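Local coordinates for protein cytochrome c (Pseudomonas aeruginosa, PDB 6RTE) that oxidises dihydro-heme d1 to heme d1 as the biosynthetic dehydrogenase NirN, combining an eight-bladed beta-propeller with a cytochrome c part that carries heme c, at residues Ile258-Ala263 with Val289-Leu295; Pro278-Phe282 with Glu294-Ala298; Asp316-Pro321 with His357-Tyr363. All blocks are in the same frame, centred on the assembly; numbering follows the deposited sequence.

All three contacts lie along one arc of the beta-propeller. Contact 1 ties the outermost strand of one blade, and the loop after it, to strand 291-296 of the next blade; contact 2 closes the open end of the hairpin that the same strand forms with strand 281-286. The two share Glu294 and Leu295, and their centres are about 15 Å apart. Contact 3 lies two blade junctions further on, between the following two blades, its centre about 21 Å from that of contact 1 and 18 Å from that of contact 2. It touches contact 1 where Leu292 CB packs 4.0 Å from Phe317 CZ. The heme c pocket is built from residues earlier in the chain.

Contact 1. Residues Ile258-Ala263 with Val289-Leu295; sequences IPAADA and VHELWEL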
ATOM      1  N   ILE A 258      17.838  -1.132 -10.448  1.00 24.75           N
ATOM      2  CA  ILE A 258      17.434  -1.664 -11.751  1.00 25.93           C
ATOM      3  C   ILE A 258      16.551  -0.646 -12.472  1.00 26.62           C
ATOM      4  O   ILE A 258      15.378  -0.487 -12.117  1.00 25.77           O
ATOM      5  CB  ILE A 258      16.699  -3.009 -11.604  1.00 27.64           C
ATOM      6  CG1 ILE A 258      17.538  -4.007 -10.790  1.00 30.01           C
ATOM      7  CG2 ILE A 258      16.390  -3.573 -12.978  1.00 28.09           C
ATOM      8  CD1 ILE A 258      16.770  -5.263 -10.366  1.00 32.35           C
ATOM      9  N   PRO A 259      17.063   0.067 -13.476  1.00 29.28           N
ATOM     10  CA  PRO A 259      16.212   1.031 -14.200  1.00 29.58           C
ATOM     11  C   PRO A 259      15.042   0.323 -14.872  1.00 27.81           C
ATOM     12  O   PRO A 259      15.185  -0.764 -15.433  1.00 27.77           O
ATOM     13  CB  PRO A 259      17.165   1.652 -15.235  1.00 32.57           C
ATOM     14  CG  PRO A 259      18.565   1.371 -14.716  1.00 33.75           C
ATOM     15  CD  PRO A 259      18.451   0.050 -13.984  1.00 31.85           C
ATOM     16  N   ALA A 260      13.866   0.929 -14.785  1.00 26.11           N
ATOM     17  CA  ALA A 260      12.673   0.352 -15.397  1.00 27.11           C
ATOM     18  C   ALA A 260      12.582   0.893 -16.823  1.00 28.47           C
ATOM     19  O   ALA A 260      12.295   2.078 -17.041  1.00 29.33           O
ATOM     20  CB  ALA A 260      11.423   0.672 -14.577  1.00 26.92           C
ATOM     21  N   ALA A 261      12.868   0.034 -17.790  1.00 29.82           N
ATOM     22  CA  ALA A 261      12.822   0.415 -19.194  1.00 30.94           C
ATOM     23  C   ALA A 261      12.434  -0.817 -19.994  1.00 32.92           C
ATOM     24  O   ALA A 261      12.828  -1.937 -19.646  1.00 31.73           O
ATOM     25  CB  ALA A 261      14.174   0.977 -19.657  1.00 30.28           C
ATOM     26  N   ASP A 262      11.658  -0.620 -21.060  1.00 34.76           N
ATOM     27  CA  ASP A 262      11.289  -1.775 -21.863  1.00 35.40           C
ATOM     28  C   ASP A 262      12.482  -2.208 -22.713  1.00 35.19           C
ATOM     29  O   ASP A 262      13.568  -1.611 -22.669  1.00 33.71           O
ATOM     30  CB  ASP A 262      10.046  -1.483 -22.709  1.00 35.09           C
ATOM     31  CG  ASP A 262      10.300  -0.493 -23.833  1.00 34.54           C
ATOM     32  OD1 ASP A 262      11.464  -0.134 -24.091  1.00 33.52           O
ATOM     33  OD2 ASP A 262       9.311  -0.072 -24.462  1.00 34.71           O
ATOM     34  N   ALA A 263      12.274  -3.261 -23.508  1.00 37.01           N
ATOM     35  CA  ALA A 263      13.354  -3.814 -24.312  1.00 40.01           C
ATOM     36  C   ALA A 263      13.839  -2.829 -25.365  1.00 40.35           C
ATOM     37  O   ALA A 263      14.976  -2.951 -25.833  1.00 41.31           O
ATOM     38  CB  ALA A 263      12.896  -5.112 -24.988  1.00 42.92           C
ATOM     39  N   VAL A 289       5.051   1.260 -20.193  1.00 29.83           N
ATOM     40  CA  VAL A 289       5.489   0.456 -21.322  1.00 30.24           C
ATOM     41  C   VAL A 289       4.616  -0.793 -21.403  1.00 28.98           C
ATOM     42  O   VAL A 289       3.939  -1.174 -20.446  1.00 29.18           O
ATOM     43  CB  VAL A 289       6.982   0.069 -21.210  1.00 29.90           C
ATOM     44  CG1 VAL A 289       7.858   1.314 -21.387  1.00 31.06           C
ATOM     45  CG2 VAL A 289       7.262  -0.603 -19.879  1.00 28.62           C
ATOM     46  N   HIS A 290       4.655  -1.436 -22.566  1.00 29.74           N
ATOM     47  CA  HIS A 290       3.876  -2.650 -22.802  1.00 31.57           C
ATOM     48  C   HIS A 290       4.631  -3.901 -22.392  1.00 30.64           C
ATOM     49  O   HIS A 290       4.732  -4.854 -23.166  1.00 31.11           O
ATOM     50  CB  HIS A 290       3.486  -2.726 -24.272  1.00 37.58           C
ATOM     51  CG  HIS A 290       2.633  -1.592 -24.715  1.00 46.06           C
ATOM     52  ND1 HIS A 290       1.272  -1.708 -24.872  1.00 48.14           N
ATOM     53  CD2 HIS A 290       2.941  -0.307 -25.011  1.00 47.24           C
ATOM     54  CE1 HIS A 290       0.778  -0.550 -25.272  1.00 48.64           C
ATOM     55  NE2 HIS A 290       1.770   0.317 -25.359  1.00 48.09           N
ATOM     56  N   GLU A 291       5.151  -3.899 -21.160  1.00 29.94           N
ATOM     57  CA  GLU A 291       5.869  -5.035 -20.604  1.00 31.32           C
ATOM     58  C   GLU A 291       5.448  -5.240 -19.162  1.00 30.14           C
ATOM     59  O   GLU A 291       5.112  -4.289 -18.452  1.00 30.57           O
ATOM     60  CB  GLU A 291       7.392  -4.837 -20.622  1.00 34.14           C
ATOM     61  CG  GLU A 291       8.068  -5.237 -21.899  1.00 37.48           C
ATOM     62  CD  GLU A 291       9.561  -4.973 -21.878  1.00 34.26           C
ATOM     63  OE1 GLU A 291      10.158  -4.859 -20.773  1.00 30.22           O
ATOM     64  OE2 GLU A 291      10.128  -4.886 -22.978  1.00 35.82           O
ATOM     65  N   LEU A 292       5.474  -6.489 -18.734  1.00 30.08           N
ATOM     66  CA  LEU A 292       5.504  -6.805 -17.313  1.00 32.33           C
ATOM     67  C   LEU A 292       6.691  -7.730 -17.086  1.00 28.56           C
ATOM     68  O   LEU A 292       7.140  -8.428 -18.003  1.00 29.82           O
ATOM     69  CB  LEU A 292       4.203  -7.427 -16.817  1.00 37.49           C
ATOM     70  CG  LEU A 292       3.807  -8.837 -17.232  1.00 43.14           C
ATOM     71  CD1 LEU A 292       4.355  -9.848 -16.250  1.00 44.27           C
ATOM     72  CD2 LEU A 292       2.295  -8.945 -17.316  1.00 45.83           C
ATOM     73  N   TRP A 293       7.214  -7.687 -15.868  1.00 26.23           N
ATOM     74  CA  TRP A 293       8.473  -8.350 -15.534  1.00 25.39           C
ATOM     75  C   TRP A 293       8.235  -9.408 -14.468  1.00 25.57           C
ATOM     76  O   TRP A 293       7.420  -9.213 -13.552  1.00 23.51           O
ATOM     77  CB  TRP A 293       9.496  -7.344 -15.019  1.00 26.26           C
ATOM     78  CG  TRP A 293      10.095  -6.407 -16.032  1.00 28.64           C
ATOM     79  CD1 TRP A 293       9.796  -6.307 -17.371  1.00 30.99           C
ATOM     80  CD2 TRP A 293      11.111  -5.433 -15.776  1.00 29.55           C
ATOM     81  NE1 TRP A 293      10.567  -5.333 -17.948  1.00 31.48           N
ATOM     82  CE2 TRP A 293      11.386  -4.783 -16.998  1.00 30.10           C
ATOM     83  CE3 TRP A 293      11.822  -5.052 -14.630  1.00 29.92           C
ATOM     84  CZ2 TRP A 293      12.341  -3.773 -17.106  1.00 30.03           C
ATOM     85  CZ3 TRP A 293      12.771  -4.045 -14.739  1.00 29.78           C
ATOM     86  CH2 TRP A 293      13.022  -3.417 -15.963  1.00 29.94           C
ATOM     87  N   GLU A 294       8.936 -10.530 -14.596  1.00 26.41           N
ATOM     88  CA  GLU A 294       9.148 -11.458 -13.492  1.00 27.09           C
ATOM     89  C   GLU A 294      10.644 -11.492 -13.211  1.00 26.55           C
ATOM     90  O   GLU A 294      11.450 -11.590 -14.146  1.00 30.15           O
ATOM     91  CB  GLU A 294       8.624 -12.861 -13.819  1.00 27.78           C
ATOM     92  CG  GLU A 294       8.698 -13.833 -12.655  1.00 28.56           C
ATOM     93  CD  GLU A 294       8.068 -15.183 -12.960  1.00 30.74           C
ATOM     94  OE1 GLU A 294       7.827 -15.487 -14.153  1.00 32.41           O
ATOM     95  OE2 GLU A 294       7.808 -15.943 -12.003  1.00 31.28           O
ATOM     96  N   LEU A 295      11.009 -11.381 -11.938  1.00 24.60           N
ATOM     97  CA  LEU A 295      12.404 -11.428 -11.509  1.00 22.78           C
ATOM     98  C   LEU A 295      12.599 -12.618 -10.572  1.00 21.78           C
ATOM     99  O   LEU A 295      12.329 -12.503  -9.359  1.00 19.24           O
ATOM    100  CB  LEU A 295      12.796 -10.128 -10.814  1.00 25.60           C
ATOM    101  CG  LEU A 295      12.876  -8.880 -11.705  1.00 30.82           C
ATOM    102  CD1 LEU A 295      11.504  -8.200 -11.833  1.00 33.34           C
ATOM    103  CD2 LEU A 295      13.883  -7.903 -11.162  1.00 32.84           C
TER
HETATM  104  O   HOH W   1       6.858  -1.254 -24.618  1.00 51.79           O
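Glu291 reaches from its strand to the loop at Asp262-Ala263, its chain extended beyond CG (chi2 178°). Its OE2 accepts Ala263 N at 2.7 Å, from the syn side but 27° out of the carboxylate plane. The other oxygen, OE1, takes the indole N-H of Trp293 (NE1 to OE1 2.9 Å) within the ring plane, which helps fix the rotation of both groups; OE1 also forms a salt bridge with Arg307. With CG placed beside the backbone N (chi1 -72°), Trp293 turns the far edge of its indole to the loop. There CZ2 lies 3.2 Å from Ala261 O and CH2 3.5 Å from Pro259 O. Ile258 slides past the ring in the opposite direction, while its CD1 meets Leu295 CD2 tip to tip at 4.0 Å. At the other end, Val289 CG1 packs 3.7 Å from Asp262 OD2. A water joins that oxygen to His290 N, and Asp262 OD1 is held by Gln266 N. Buried apolar packing at one end thus passes into a polar clasp at the other, as fits a junction between neighbouring propeller blades: the outermost strand of one and the loop leaving it lie against the third strand of the next.

Contact 2. Residues Pro278-Phe282 with Glu294-Ala298; sequences PRHSF and ELPYA
The Tyr297 ring lies flat against the backbone of His280, whose carbonyl O sits 3.2 Å above the ring plane, over its centre. An edge of the same ring, led by CE2, points into one face of Phe282 in a T-shaped stack, with centroids 5.2 Å apart and planes at 56°. The guanidinium of Arg279 presents its edge to Glu294 and grips the carboxylate side-on: NE to OE2 at 2.7 Å and NH1 to OE1 at 3.1 Å, the two planes turned 33° apart. Pro278 O lies over one face of the His280 ring, toward its rim.

Tyr297 has its CG between the backbone N and the carbonyl carbon (chi1 51°), which folds the ring back over His280. The Tyr297 N-H then meets the same His280 O almost straight, N to O 2.9 Å. Beyond the ring, the Tyr297 hydroxyl and His280 ND1 converge on Asp229 OD1. Phe282 and Leu295 form a hydrogen-bonded antiparallel pair, Leu295 N to Phe282 O 2.7 Å. Next to it, a G1 beta bulge sets His280 and Ser281 together opposite Ala276.

Ser281 OG donates to the anti lone pair of Glu294 OE2 at 2.7 Å. A water donates to that oxygen as well, and Arg279 NH1 has a second anion in Asp342. With OE2 accepting from an arginine, a hydroxyl and a water, Glu294 is probably held ionised, its buried charge at least partly offset by Arg279, which it shares with Asp342.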
ATOM      1  N   PRO A 278       5.194 -19.351  -4.819  1.00 28.99           N
ATOM      2  CA  PRO A 278       5.456 -20.648  -5.477  1.00 31.80           C
ATOM      3  C   PRO A 278       6.427 -20.549  -6.636  1.00 30.75           C
ATOM      4  O   PRO A 278       7.086 -21.540  -6.969  1.00 31.43           O
ATOM      5  CB  PRO A 278       4.069 -21.102  -5.962  1.00 34.61           C
ATOM      6  CG  PRO A 278       3.096 -20.246  -5.235  1.00 33.42           C
ATOM      7  CD  PRO A 278       3.773 -18.965  -4.926  1.00 29.57           C
ATOM      8  N   ARG A 279       6.524 -19.387  -7.271  1.00 28.93           N
ATOM      9  CA  ARG A 279       7.467 -19.160  -8.354  1.00 28.72           C
ATOM     10  C   ARG A 279       8.811 -18.629  -7.861  1.00 27.22           C
ATOM     11  O   ARG A 279       9.729 -18.473  -8.672  1.00 27.29           O
ATOM     12  CB  ARG A 279       6.858 -18.180  -9.369  1.00 29.74           C
ATOM     13  CG  ARG A 279       5.452 -18.585  -9.843  1.00 31.80           C
ATOM     14  CD  ARG A 279       4.864 -17.545 -10.778  1.00 33.44           C
ATOM     15  NE  ARG A 279       5.613 -17.458 -12.028  1.00 35.57           N
ATOM     16  CZ  ARG A 279       5.384 -18.211 -13.099  1.00 39.51           C
ATOM     17  NH1 ARG A 279       6.126 -18.055 -14.184  1.00 41.29           N
ATOM     18  NH2 ARG A 279       4.412 -19.110 -13.092  1.00 41.44           N
ATOM     19  N   HIS A 280       8.947 -18.368  -6.558  1.00 24.88           N
ATOM     20  CA  HIS A 280      10.145 -17.756  -5.987  1.00 24.08           C
ATOM     21  C   HIS A 280      10.624 -16.587  -6.837  1.00 23.02           C
ATOM     22  O   HIS A 280      11.787 -16.503  -7.232  1.00 22.65           O
ATOM     23  CB  HIS A 280      11.248 -18.786  -5.810  1.00 23.94           C
ATOM     24  CG  HIS A 280      10.813 -19.978  -5.031  1.00 25.36           C
ATOM     25  ND1 HIS A 280      10.317 -19.874  -3.749  1.00 24.86           N
ATOM     26  CD2 HIS A 280      10.736 -21.285  -5.365  1.00 26.23           C
ATOM     27  CE1 HIS A 280       9.980 -21.081  -3.316  1.00 26.09           C
ATOM     28  NE2 HIS A 280      10.222 -21.950  -4.280  1.00 26.80           N
ATOM     29  N   SER A 281       9.700 -15.665  -7.098  1.00 25.59           N
ATOM     30  CA  SER A 281       9.978 -14.554  -8.001  1.00 25.58           C
ATOM     31  C   SER A 281       9.247 -13.317  -7.520  1.00 25.03           C
ATOM     32  O   SER A 281       8.245 -13.401  -6.803  1.00 24.85           O
ATOM     33  CB  SER A 281       9.540 -14.875  -9.434  1.00 26.87           C
ATOM     34  OG  SER A 281       8.125 -14.814  -9.529  1.00 29.48           O
ATOM     35  N   PHE A 282       9.774 -12.161  -7.926  1.00 23.50           N
ATOM     36  CA  PHE A 282       9.026 -10.917  -7.896  1.00 21.93           C
ATOM     37  C   PHE A 282       8.342 -10.717  -9.246  1.00 22.80           C
ATOM     38  O   PHE A 282       8.894 -11.074 -10.296  1.00 22.89           O
ATOM     39  CB  PHE A 282       9.940  -9.727  -7.605  1.00 20.57           C
ATOM     40  CG  PHE A 282      10.497  -9.701  -6.204  1.00 20.32           C
ATOM     41  CD1 PHE A 282       9.661  -9.536  -5.110  1.00 21.46           C
ATOM     42  CD2 PHE A 282      11.862  -9.792  -5.987  1.00 20.56           C
ATOM     43  CE1 PHE A 282      10.177  -9.478  -3.823  1.00 21.21           C
ATOM     44  CE2 PHE A 282      12.389  -9.734  -4.696  1.00 20.48           C
ATOM     45  CZ  PHE A 282      11.541  -9.578  -3.620  1.00 21.16           C
ATOM     46  N   GLU A 294       8.936 -10.530 -14.596  1.00 26.41           N
ATOM     47  CA  GLU A 294       9.148 -11.458 -13.492  1.00 27.09           C
ATOM     48  C   GLU A 294      10.644 -11.492 -13.211  1.00 26.55           C
ATOM     49  O   GLU A 294      11.450 -11.590 -14.146  1.00 30.15           O
ATOM     50  CB  GLU A 294       8.624 -12.861 -13.819  1.00 27.78           C
ATOM     51  CG  GLU A 294       8.698 -13.833 -12.655  1.00 28.56           C
ATOM     52  CD  GLU A 294       8.068 -15.183 -12.960  1.00 30.74           C
ATOM     53  OE1 GLU A 294       7.827 -15.487 -14.153  1.00 32.41           O
ATOM     54  OE2 GLU A 294       7.808 -15.943 -12.003  1.00 31.28           O
ATOM     55  N   LEU A 295      11.009 -11.381 -11.938  1.00 24.60           N
ATOM     56  CA  LEU A 295      12.404 -11.428 -11.509  1.00 22.78           C
ATOM     57  C   LEU A 295      12.599 -12.618 -10.572  1.00 21.78           C
ATOM     58  O   LEU A 295      12.329 -12.503  -9.359  1.00 19.24           O
ATOM     59  CB  LEU A 295      12.796 -10.128 -10.814  1.00 25.60           C
ATOM     60  CG  LEU A 295      12.876  -8.880 -11.705  1.00 30.82           C
ATOM     61  CD1 LEU A 295      11.504  -8.200 -11.833  1.00 33.34           C
ATOM     62  CD2 LEU A 295      13.883  -7.903 -11.162  1.00 32.84           C
ATOM     63  N   PRO A 296      13.049 -13.766 -11.065  1.00 24.63           N
ATOM     64  CA  PRO A 296      13.245 -14.916 -10.178  1.00 24.98           C
ATOM     65  C   PRO A 296      14.423 -14.738  -9.233  1.00 23.05           C
ATOM     66  O   PRO A 296      15.459 -14.159  -9.584  1.00 21.27           O
ATOM     67  CB  PRO A 296      13.497 -16.076 -11.154  1.00 29.21           C
ATOM     68  CG  PRO A 296      14.049 -15.432 -12.361  1.00 30.94           C
ATOM     69  CD  PRO A 296      13.337 -14.109 -12.472  1.00 28.32           C
ATOM     70  N   TYR A 297      14.273 -15.277  -8.013  1.00 21.93           N
ATOM     71  CA  TYR A 297      15.333 -15.188  -7.017  1.00 20.81           C
ATOM     72  C   TYR A 297      15.722 -16.538  -6.408  1.00 22.32           C
ATOM     73  O   TYR A 297      16.535 -16.556  -5.483  1.00 23.29           O
ATOM     74  CB  TYR A 297      14.958 -14.212  -5.888  1.00 19.28           C
ATOM     75  CG  TYR A 297      13.615 -14.451  -5.249  1.00 20.48           C
ATOM     76  CD1 TYR A 297      13.417 -15.492  -4.352  1.00 21.26           C
ATOM     77  CD2 TYR A 297      12.543 -13.622  -5.535  1.00 21.28           C
ATOM     78  CE1 TYR A 297      12.179 -15.719  -3.784  1.00 21.87           C
ATOM     79  CE2 TYR A 297      11.303 -13.834  -4.968  1.00 21.69           C
ATOM     80  CZ  TYR A 297      11.126 -14.878  -4.095  1.00 22.22           C
ATOM     81  OH  TYR A 297       9.886 -15.082  -3.543  1.00 22.58           O
ATOM     82  N   ALA A 298      15.196 -17.658  -6.913  1.00 22.26           N
ATOM     83  CA  ALA A 298      15.619 -18.960  -6.388  1.00 24.15           C
ATOM     84  C   ALA A 298      17.127 -19.137  -6.497  1.00 24.79           C
ATOM     85  O   ALA A 298      17.761 -19.715  -5.609  1.00 27.12           O
ATOM     86  CB  ALA A 298      14.913 -20.105  -7.126  1.00 25.14           C
TER
HETATM   87  O   HOH W   2       9.671 -17.689 -11.893  1.00 48.64           O
HETATM   88  O   HOH W   3      12.953 -18.290  -9.045  1.00 22.91           O

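Contact 3. Residues Asp316-Pro321 with His357-Tyr363; sequences DFSFSP and HLGSGIY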
ATOM      1  N   ASP A 316      -2.164  -3.077 -11.468  1.00 52.15           N
ATOM      2  CA  ASP A 316      -3.100  -3.567 -10.456  1.00 55.00           C
ATOM      3  C   ASP A 316      -3.337  -5.073 -10.630  1.00 53.21           C
ATOM      4  O   ASP A 316      -4.451  -5.538 -10.890  1.00 56.68           O
ATOM      5  CB  ASP A 316      -4.418  -2.787 -10.510  1.00 60.60           C
ATOM      6  CG  ASP A 316      -5.136  -2.760  -9.166  1.00 61.26           C
ATOM      7  OD1 ASP A 316      -4.473  -2.998  -8.130  1.00 59.14           O
ATOM      8  OD2 ASP A 316      -6.359  -2.506  -9.143  1.00 63.00           O
ATOM      9  N   PHE A 317      -2.253  -5.831 -10.479  1.00 48.30           N
ATOM     10  CA  PHE A 317      -2.305  -7.277 -10.635  1.00 44.68           C
ATOM     11  C   PHE A 317      -3.060  -7.927  -9.478  1.00 43.54           C
ATOM     12  O   PHE A 317      -2.940  -7.510  -8.324  1.00 40.58           O
ATOM     13  CB  PHE A 317      -0.893  -7.885 -10.664  1.00 42.30           C
ATOM     14  CG  PHE A 317       0.007  -7.377 -11.761  1.00 44.69           C
ATOM     15  CD1 PHE A 317      -0.463  -6.611 -12.807  1.00 48.80           C
ATOM     16  CD2 PHE A 317       1.354  -7.697 -11.734  1.00 44.44           C
ATOM     17  CE1 PHE A 317       0.417  -6.167 -13.798  1.00 51.74           C
ATOM     18  CE2 PHE A 317       2.216  -7.270 -12.719  1.00 46.94           C
ATOM     19  CZ  PHE A 317       1.747  -6.513 -13.757  1.00 50.14           C
ATOM     20  N   SER A 318      -3.830  -8.967  -9.797  1.00 45.80           N
ATOM     21  CA  SER A 318      -4.219  -9.993  -8.838  1.00 45.63           C
ATOM     22  C   SER A 318      -3.710 -11.343  -9.340  1.00 42.52           C
ATOM     23  O   SER A 318      -3.600 -11.565 -10.548  1.00 44.91           O
ATOM     24  CB  SER A 318      -5.735 -10.052  -8.640  1.00 48.19           C
ATOM     25  OG  SER A 318      -6.097 -11.225  -7.923  1.00 47.72           O
ATOM     26  N   PHE A 319      -3.400 -12.242  -8.411  1.00 38.66           N
ATOM     27  CA  PHE A 319      -2.889 -13.566  -8.748  1.00 36.91           C
ATOM     28  C   PHE A 319      -3.910 -14.638  -8.406  1.00 36.21           C
ATOM     29  O   PHE A 319      -4.568 -14.577  -7.365  1.00 35.32           O
ATOM     30  CB  PHE A 319      -1.575 -13.852  -8.017  1.00 38.49           C
ATOM     31  CG  PHE A 319      -0.449 -12.950  -8.436  1.00 41.62           C
ATOM     32  CD1 PHE A 319       0.346 -13.273  -9.522  1.00 42.02           C
ATOM     33  CD2 PHE A 319      -0.207 -11.768  -7.762  1.00 47.09           C
ATOM     34  CE1 PHE A 319       1.373 -12.443  -9.920  1.00 44.98           C
ATOM     35  CE2 PHE A 319       0.823 -10.924  -8.158  1.00 49.96           C
ATOM     36  CZ  PHE A 319       1.612 -11.265  -9.239  1.00 48.64           C
ATOM     37  N   SER A 320      -4.050 -15.617  -9.299  1.00 37.14           N
ATOM     38  CA  SER A 320      -4.835 -16.795  -8.989  1.00 40.77           C
ATOM     39  C   SER A 320      -4.199 -17.525  -7.809  1.00 39.61           C
ATOM     40  O   SER A 320      -3.015 -17.327  -7.506  1.00 34.65           O
ATOM     41  CB  SER A 320      -4.933 -17.712 -10.208  1.00 46.05           C
ATOM     42  OG  SER A 320      -3.658 -18.014 -10.745  1.00 47.76           O
ATOM     43  N   PRO A 321      -4.972 -18.359  -7.104  1.00 44.75           N
ATOM     44  CA  PRO A 321      -4.415 -19.013  -5.908  1.00 45.83           C
ATOM     45  C   PRO A 321      -3.129 -19.784  -6.177  1.00 45.99           C
ATOM     46  O   PRO A 321      -2.251 -19.797  -5.314  1.00 44.62           O
ATOM     47  CB  PRO A 321      -5.553 -19.935  -5.441  1.00 49.22           C
ATOM     48  CG  PRO A 321      -6.538 -19.980  -6.570  1.00 52.80           C
ATOM     49  CD  PRO A 321      -6.400 -18.672  -7.289  1.00 50.97           C
ATOM     50  N   HIS A 357     -11.242  -2.752  -9.174  1.00 71.94           N
ATOM     51  CA  HIS A 357     -10.005  -2.707  -8.394  1.00 65.59           C
ATOM     52  C   HIS A 357      -9.525  -4.144  -8.194  1.00 58.92           C
ATOM     53  O   HIS A 357      -9.661  -4.740  -7.124  1.00 55.83           O
ATOM     54  CB  HIS A 357     -10.251  -1.984  -7.075  1.00 69.19           C
ATOM     55  CG  HIS A 357      -9.023  -1.793  -6.243  1.00 70.75           C
ATOM     56  ND1 HIS A 357      -7.749  -1.851  -6.766  1.00 69.57           N
ATOM     57  CD2 HIS A 357      -8.876  -1.549  -4.920  1.00 71.87           C
ATOM     58  CE1 HIS A 357      -6.869  -1.650  -5.801  1.00 68.46           C
ATOM     59  NE2 HIS A 357      -7.527  -1.466  -4.669  1.00 69.56           N
ATOM     60  N   LEU A 358      -8.953  -4.710  -9.263  1.00 57.74           N
ATOM     61  CA  LEU A 358      -8.604  -6.130  -9.253  1.00 55.44           C
ATOM     62  C   LEU A 358      -7.603  -6.466  -8.156  1.00 51.80           C
ATOM     63  O   LEU A 358      -7.641  -7.571  -7.600  1.00 49.49           O
ATOM     64  CB  LEU A 358      -8.042  -6.542 -10.614  1.00 55.89           C
ATOM     65  CG  LEU A 358      -9.028  -6.540 -11.787  1.00 60.29           C
ATOM     66  CD1 LEU A 358      -8.288  -6.837 -13.082  1.00 61.59           C
ATOM     67  CD2 LEU A 358     -10.146  -7.542 -11.566  1.00 61.01           C
ATOM     68  N   GLY A 359      -6.703  -5.536  -7.829  1.00 51.27           N
ATOM     69  CA  GLY A 359      -5.690  -5.817  -6.830  1.00 49.61           C
ATOM     70  C   GLY A 359      -6.262  -6.185  -5.479  1.00 54.90           C
ATOM     71  O   GLY A 359      -5.616  -6.888  -4.699  1.00 50.74           O
ATOM     72  N   SER A 360      -7.477  -5.723  -5.181  1.00 62.03           N
ATOM     73  CA  SER A 360      -8.117  -5.982  -3.899  1.00 65.63           C
ATOM     74  C   SER A 360      -9.094  -7.151  -3.937  1.00 60.84           C
ATOM     75  O   SER A 360      -9.704  -7.460  -2.911  1.00 63.67           O
ATOM     76  CB  SER A 360      -8.849  -4.727  -3.412  1.00 71.97           C
ATOM     77  OG  SER A 360      -7.931  -3.688  -3.127  1.00 73.65           O
ATOM     78  N   GLY A 361      -9.253  -7.811  -5.080  1.00 55.13           N
ATOM     79  CA  GLY A 361     -10.172  -8.922  -5.161  1.00 50.24           C
ATOM     80  C   GLY A 361      -9.672 -10.136  -4.406  1.00 45.64           C
ATOM     81  O   GLY A 361      -8.484 -10.289  -4.133  1.00 39.55           O
ATOM     82  N   ILE A 362     -10.603 -11.020  -4.058  1.00 45.52           N
ATOM     83  CA  ILE A 362     -10.278 -12.194  -3.264  1.00 45.93           C
ATOM     84  C   ILE A 362     -10.943 -13.423  -3.871  1.00 45.63           C
ATOM     85  O   ILE A 362     -11.886 -13.329  -4.666  1.00 46.67           O
ATOM     86  CB  ILE A 362     -10.694 -12.035  -1.784  1.00 48.07           C
ATOM     87  CG1 ILE A 362     -12.205 -11.875  -1.658  1.00 54.51           C
ATOM     88  CG2 ILE A 362      -9.985 -10.836  -1.175  1.00 45.65           C
ATOM     89  CD1 ILE A 362     -12.723 -12.059  -0.238  1.00 58.10           C
ATOM     90  N   TYR A 363     -10.430 -14.579  -3.467  1.00 44.55           N
ATOM     91  CA  TYR A 363     -10.845 -15.874  -3.984  1.00 47.56           C
ATOM     92  C   TYR A 363     -11.395 -16.714  -2.843  1.00 50.38           C
ATOM     93  O   TYR A 363     -10.984 -16.566  -1.688  1.00 50.35           O
ATOM     94  CB  TYR A 363      -9.660 -16.606  -4.642  1.00 48.40           C
ATOM     95  CG  TYR A 363      -8.983 -15.825  -5.737  1.00 51.25           C
ATOM     96  CD1 TYR A 363      -8.147 -14.754  -5.441  1.00 51.69           C
ATOM     97  CD2 TYR A 363      -9.168 -16.160  -7.076  1.00 54.18           C
ATOM     98  CE1 TYR A 363      -7.520 -14.032  -6.446  1.00 52.85           C
ATOM     99  CE2 TYR A 363      -8.540 -15.449  -8.086  1.00 55.26           C
ATOM    100  CZ  TYR A 363      -7.717 -14.388  -7.767  1.00 54.99           C
ATOM    101  OH  TYR A 363      -7.098 -13.672  -8.766  1.00 56.63           O
TER
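Asp316 meets His357 through a His-carboxylate hydrogen bond: ND1 lies 2.8 Å from OD2, on that oxygen's syn lone pair and in the plane of the imidazole. Carboxylate and ring are nearly coplanar, 21° apart. The same OD2 accepts a weak bond from Gly359 N at 3.3 Å, while OD1 rests 3.3 Å from Gly359 CA, a close approach made possible because glycine has no side chain there. Gly359 CA in turn points a hydrogen at Phe317 O.

Further along, the hydroxyls of Ser318 and Tyr363 are hydrogen-bonded, OG to OH 2.8 Å. Ser318 sends OG toward the tyrosine with OG anti to its own N (chi1 168°), and its CB lies against Leu358 O. Pro321 sets CD over one face of the Tyr363 ring, toward its rim, in a CH-pi contact, 4.1 Å from the ring centroid and 25° off the normal.

In the next shell, the 3-10 turn 358-360 is held by Ser360 N to His357 O at 3.1 Å, and that Ser360 N lies over one face of the imidazole. Phe403 packs its ring against His357, and its carbonyl O bonds to Ser360 OG. Tyr363 is backed by Phe372 and touches Trp370. Ser320 OG, next to Pro321, accepts from Tyr325 N and is also hydrogen-bonded to Asp322 OD1.

Strand 317-319 follows 314-315 round a corner at Asp316, both pairing with strand 325-330 on the inner side of their blade. The contact joins this inner strand to the 3-10 turn and first strand, 362-365, of the neighbouring blade of the eight-bladed propeller.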